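Long-range contact in Lin2118 protein (Listeria innocua, PDB 3OOU), which probably acts as a transcription regulator that binds specific DNA sequences through the AraC-type helix-turn-helix domain making up this C-terminal chain: residues Asn55-Val59 with Gln91-Thr96. Numbering follows the deposited sequence.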
# COMPACT_ATOMS: atom_id res chain seq x y z
N ASN A 55 1.69 -2.19 -1.38
CA ASN A 55 1.79 -1.25 -2.49
C ASN A 55 0.60 -1.34 -3.45
O ASN A 55 0.06 -0.31 -3.84
CB ASN A 55 3.13 -1.41 -3.24
CG ASN A 55 4.28 -0.70 -2.54
OD1 ASN A 55 5.32 -1.30 -2.24
ND2 ASN A 55 4.11 0.59 -2.29
N ARG A 56 0.20 -2.55 -3.84
CA ARG A 56 -0.96 -2.68 -4.72
C ARG A 56 -2.21 -2.08 -4.06
O ARG A 56 -2.98 -1.37 -4.71
CB ARG A 56 -1.20 -4.13 -5.14
CG ARG A 56 -2.15 -4.25 -6.34
CD ARG A 56 -2.42 -5.70 -6.71
NE ARG A 56 -2.58 -6.52 -5.52
CZ ARG A 56 -1.67 -7.37 -5.07
NH1 ARG A 56 -0.53 -7.53 -5.73
NH2 ARG A 56 -1.89 -8.05 -3.96
N TYR A 57 -2.39 -2.35 -2.76
CA TYR A 57 -3.54 -1.86 -2.01
C TYR A 57 -3.56 -0.32 -2.01
O TYR A 57 -4.58 0.30 -2.30
CB TYR A 57 -3.52 -2.42 -0.58
CG TYR A 57 -4.83 -2.23 0.16
CD1 TYR A 57 -5.81 -3.21 0.14
CD2 TYR A 57 -5.08 -1.05 0.86
CE1 TYR A 57 -7.02 -3.03 0.81
CE2 TYR A 57 -6.29 -0.85 1.53
CZ TYR A 57 -7.25 -1.85 1.51
OH TYR A 57 -8.45 -1.66 2.16
N ARG A 58 -2.41 0.27 -1.71
CA ARG A 58 -2.28 1.72 -1.66
C ARG A 58 -2.44 2.38 -3.02
O ARG A 58 -3.09 3.42 -3.14
CB ARG A 58 -0.92 2.08 -1.06
CG ARG A 58 -0.85 1.81 0.43
CD ARG A 58 0.55 2.03 0.97
NE ARG A 58 0.51 2.20 2.42
CZ ARG A 58 1.59 2.26 3.20
NH1 ARG A 58 2.81 2.13 2.67
NH2 ARG A 58 1.45 2.45 4.51
N VAL A 59 -1.86 1.76 -4.05
CA VAL A 59 -1.97 2.30 -5.41
C VAL A 59 -3.42 2.24 -5.89
O VAL A 59 -3.89 3.16 -6.56
CB VAL A 59 -0.99 1.60 -6.39
CG1 VAL A 59 -1.32 1.95 -7.83
CG2 VAL A 59 0.44 2.00 -6.06
N GLN A 91 6.11 2.81 -7.67
CA GLN A 91 5.08 1.85 -7.30
C GLN A 91 3.78 2.01 -8.06
O GLN A 91 3.14 1.02 -8.43
CB GLN A 91 4.85 1.90 -5.78
CG GLN A 91 6.02 1.35 -4.97
CD GLN A 91 6.35 -0.09 -5.32
OE1 GLN A 91 5.46 -0.91 -5.54
NE2 GLN A 91 7.64 -0.40 -5.38
N PHE A 92 3.38 3.26 -8.32
CA PHE A 92 2.18 3.52 -9.10
C PHE A 92 2.35 2.98 -10.52
O PHE A 92 1.45 2.33 -11.06
CB PHE A 92 1.85 5.02 -9.13
CG PHE A 92 0.46 5.33 -9.62
CD1 PHE A 92 -0.57 5.53 -8.71
CD2 PHE A 92 0.18 5.41 -10.98
CE1 PHE A 92 -1.87 5.81 -9.16
CE2 PHE A 92 -1.12 5.68 -11.43
CZ PHE A 92 -2.14 5.89 -10.51
N LYS A 93 3.52 3.24 -11.11
CA LYS A 93 3.83 2.74 -12.45
C LYS A 93 3.80 1.22 -12.49
O LYS A 93 3.24 0.63 -13.42
CB LYS A 93 5.20 3.27 -12.91
CG LYS A 93 5.71 2.73 -14.26
CD LYS A 93 4.84 3.18 -15.42
CE LYS A 93 5.36 2.60 -16.73
NZ LYS A 93 4.51 3.00 -17.89
N LYS A 94 4.38 0.59 -11.48
CA LYS A 94 4.44 -0.87 -11.38
C LYS A 94 3.05 -1.50 -11.35
O LYS A 94 2.80 -2.51 -12.03
CB LYS A 94 5.26 -1.28 -10.15
CG LYS A 94 5.34 -2.78 -9.91
CD LYS A 94 6.15 -3.12 -8.67
CE LYS A 94 6.30 -4.62 -8.53
NZ LYS A 94 6.86 -5.00 -7.20
N HIS A 95 2.14 -0.91 -10.59
CA HIS A 95 0.84 -1.53 -10.32
C HIS A 95 -0.31 -1.10 -11.24
O HIS A 95 -1.36 -1.77 -11.28
CB HIS A 95 0.48 -1.40 -8.84
CG HIS A 95 1.30 -2.28 -7.95
ND1 HIS A 95 1.10 -3.64 -7.86
CD2 HIS A 95 2.35 -2.00 -7.13
CE1 HIS A 95 1.98 -4.16 -7.03
NE2 HIS A 95 2.75 -3.18 -6.57
N THR A 96 -0.14 -0.01 -11.98
CA THR A 96 -1.16 0.42 -12.96
C THR A 96 -0.68 0.33 -14.40
O THR A 96 -1.49 0.33 -15.33
CB THR A 96 -1.66 1.87 -12.72
OG1 THR A 96 -0.63 2.80 -13.06
CG2 THR A 96 -2.12 2.08 -11.28
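The short helical segments 55-59 and 91-96 cross almost perpendicularly, at -92°, with their axes 9.4 Å apart at closest approach. Their backbones come nearest at Val-59 and Phe-92, whose CA atoms lie 5.7 Å apart. Val-59 meets the knob-into-hole criterion: its side chain sits among Gln-91, Phe-92, His-95 and Thr-96, with CG1 3.5 Å from Thr-96 CG2 and 3.8 Å from Phe-92 CD1. In the two-subdomain architecture of AraC-family DNA-binding domains, helix 50-68 is the long linker between the helix-turn-helix units; here it packs against helix 85-96, which occupies the position of the second unit's recognition helix. One turn before Val-59, Arg-56 CB lies over the face of the His-95 imidazole, 3.9 Å from its centroid and 28° off the normal, a CH-pi contact; the guanidinium extends on to a salt bridge with Glu-48. Thr-96 OG1 donates a 2.9 Å hydrogen bond to Phe-92 O, tying the threonine to the final turn of its own helix.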